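Local coordinates for protein endo-beta-1,2-glucanase (Talaromyces funiculosus, PDB 6IMV) that hydrolyses internal beta-1,2-glucosidic linkages of beta-1,2-glucan, as a fungal endo-acting member of a glycoside hydrolase family first defined with it, at residues A[349-352]-A[357-360]. Sequence-based numbering, arbitrary orientation.
Sequences NVTD and DVVG. With NAG (2-acetamido-2-deoxy-beta-D-glucopyranose), chain C.
Asn349 and Val359 meet beside an N-linked sugar on a two-stranded antiparallel beta hairpin, strands 347-352 and 357-362. Asn349, Val350 and Thr351 form the Asn-X-Thr sequon; Asn349 ND2 is bonded covalently to NAG C1. The asparagine's CB bond points toward segment 357-360 and, with CG anti to N (chi1 -152°), the amide lies against a Val359 methyl, CG2 being 3.1 Å from Asn349 ND2. The same methyl sits 3.4 Å from NAG O5, so it packs against both amide nitrogen and ring oxygen, as a small branched residue can at this exposed spot. Val359 also runs alongside Val350, CG2 to CG2 4.2 Å. Backbone bonds join the strands: Asn349 N to Gly360 O (2.8 Å), Val359 N to Val350 O (3.0 Å) and, near the turn, Asp352 N to Asp357 O (2.9 Å). Thr351 and Val358 form a non-hydrogen-bonded pair facing strand 427-432, where Thr351 OG1 bonds Ala429 N and Val358 touches Ser428 and Leu430. Val358 CG1 lies 3.6 Å from Asn349 O; cut back to alanine, Val358 would probably leave a gap there and against Leu430. Beside the glycosidic bond, Val350 N donates to Asn349 OD1 (2.8 Å) from above the amide's carbonyl plane.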
ATOM      1  N   ASN A 349      14.403  -8.124   3.611  1.00 14.14           N
ATOM      2  CA  ASN A 349      15.028  -9.239   4.286  1.00 14.43           C
ATOM      3  C   ASN A 349      15.630  -8.745   5.603  1.00 14.50           C
ATOM      4  O   ASN A 349      15.635  -7.533   5.887  1.00 14.04           O
ATOM      5  CB  ASN A 349      16.100  -9.860   3.388  1.00 15.61           C
ATOM      6  CG  ASN A 349      16.357 -11.333   3.637  1.00 16.58           C
ATOM      7  OD1 ASN A 349      15.888 -11.906   4.624  1.00 16.66           O
ATOM      8  ND2 ASN A 349      17.108 -11.940   2.730  1.00 18.11           N
ATOM      9  N   VAL A 350      16.166  -9.689   6.381  1.00 14.46           N
ATOM     10  CA  VAL A 350      16.760  -9.420   7.687  1.00 14.59           C
ATOM     11  C   VAL A 350      17.972  -8.488   7.550  1.00 14.51           C
ATOM     12  O   VAL A 350      18.622  -8.401   6.498  1.00 14.27           O
ATOM     13  CB  VAL A 350      17.159 -10.721   8.403  1.00 15.04           C
ATOM     14  CG1 VAL A 350      15.971 -11.633   8.620  1.00 15.92           C
ATOM     15  CG2 VAL A 350      18.264 -11.471   7.671  1.00 15.54           C
ATOM     16  N   THR A 351      18.257  -7.802   8.658  1.00 14.42           N
ATOM     17  CA  THR A 351      19.459  -7.046   8.863  1.00 14.59           C
ATOM     18  C   THR A 351      20.588  -8.005   9.256  1.00 15.37           C
ATOM     19  O   THR A 351      20.393  -8.913  10.059  1.00 14.78           O
ATOM     20  CB  THR A 351      19.260  -6.003   9.973  1.00 14.40           C
ATOM     21  OG1 THR A 351      18.235  -5.102   9.553  1.00 14.35           O
ATOM     22  CG2 THR A 351      20.524  -5.235  10.298  1.00 14.34           C
ATOM     23  N   ASP A 352      21.768  -7.773   8.679  1.00 16.62           N
ATOM     24  CA  ASP A 352      23.001  -8.344   9.160  1.00 17.78           C
ATOM     25  C   ASP A 352      23.475  -7.496  10.339  1.00 17.93           C
ATOM     26  O   ASP A 352      23.898  -6.360  10.146  1.00 17.80           O
ATOM     27  CB  ASP A 352      24.052  -8.401   8.054  1.00 18.48           C
ATOM     28  CG  ASP A 352      25.362  -9.030   8.505  1.00 20.35           C
ATOM     29  OD1 ASP A 352      25.531  -9.236   9.727  1.00 20.34           O
ATOM     30  OD2 ASP A 352      26.192  -9.334   7.629  1.00 22.49           O
ATOM     31  N   ASP A 357      23.182  -3.510   7.689  1.00 22.57           N
ATOM     32  CA  ASP A 357      22.525  -3.433   6.382  1.00 23.13           C
ATOM     33  C   ASP A 357      21.493  -4.557   6.251  1.00 21.24           C
ATOM     34  O   ASP A 357      21.691  -5.673   6.735  1.00 20.13           O
ATOM     35  CB  ASP A 357      23.509  -3.542   5.212  1.00 25.57           C
ATOM     36  CG  ASP A 357      24.643  -2.531   5.246  1.00 28.56           C
ATOM     37  OD1 ASP A 357      24.428  -1.423   5.786  1.00 30.49           O
ATOM     38  OD2 ASP A 357      25.740  -2.869   4.761  1.00 31.17           O
ATOM     39  N   VAL A 358      20.399  -4.238   5.558  1.00 20.78           N
ATOM     40  CA  VAL A 358      19.433  -5.210   5.106  1.00 21.04           C
ATOM     41  C   VAL A 358      20.078  -6.028   3.982  1.00 20.99           C
ATOM     42  O   VAL A 358      20.703  -5.450   3.088  1.00 19.90           O
ATOM     43  CB  VAL A 358      18.150  -4.484   4.660  1.00 22.06           C
ATOM     44  CG1 VAL A 358      17.313  -5.287   3.683  1.00 22.20           C
ATOM     45  CG2 VAL A 358      17.333  -4.081   5.876  1.00 22.79           C
ATOM     46  N   VAL A 359      19.925  -7.360   4.022  1.00 20.94           N
ATOM     47  CA  VAL A 359      20.691  -8.228   3.117  1.00 22.33           C
ATOM     48  C   VAL A 359      20.071  -8.243   1.711  1.00 22.40           C
ATOM     49  O   VAL A 359      20.747  -8.594   0.756  1.00 24.49           O
ATOM     50  CB  VAL A 359      20.880  -9.652   3.671  1.00 23.77           C
ATOM     51  CG1 VAL A 359      21.649  -9.649   4.975  1.00 24.60           C
ATOM     52  CG2 VAL A 359      19.580 -10.394   3.842  1.00 24.69           C
ATOM     53  N   GLY A 360      18.806  -7.841   1.574  1.00 20.56           N
ATOM     54  CA  GLY A 360      18.158  -7.786   0.270  1.00 18.46           C
ATOM     55  C   GLY A 360      16.665  -7.555   0.405  1.00 17.07           C
ATOM     56  O   GLY A 360      16.161  -7.383   1.509  1.00 16.49           O
TER
HETATM   57  C1  NAG C   1      17.464 -13.333   2.782  1.00 20.22           C
HETATM   58  C2  NAG C   1      18.011 -13.741   1.428  1.00 20.86           C
HETATM   59  C3  NAG C   1      18.297 -15.236   1.452  1.00 22.20           C
HETATM   60  C4  NAG C   1      19.300 -15.554   2.541  1.00 23.74           C
HETATM   61  C5  NAG C   1      18.849 -14.968   3.873  1.00 22.89           C
HETATM   62  C6  NAG C   1      19.969 -15.077   4.904  1.00 22.92           C
HETATM   63  C7  NAG C   1      17.085 -12.270  -0.302  1.00 21.22           C
HETATM   64  C8  NAG C   1      16.103 -12.181  -1.435  1.00 21.68           C
HETATM   65  N2  NAG C   1      17.081 -13.417   0.364  1.00 20.49           N
HETATM   66  O3  NAG C   1      18.796 -15.653   0.194  1.00 20.93           O
HETATM   67  O4  NAG C   1      19.370 -16.983   2.659  1.00 29.07           O
HETATM   68  O5  NAG C   1      18.465 -13.591   3.762  1.00 20.65           O
HETATM   69  O6  NAG C   1      19.463 -14.626   6.155  1.00 23.42           O
HETATM   70  O7  NAG C   1      17.831 -11.349  -0.018  1.00 22.24           O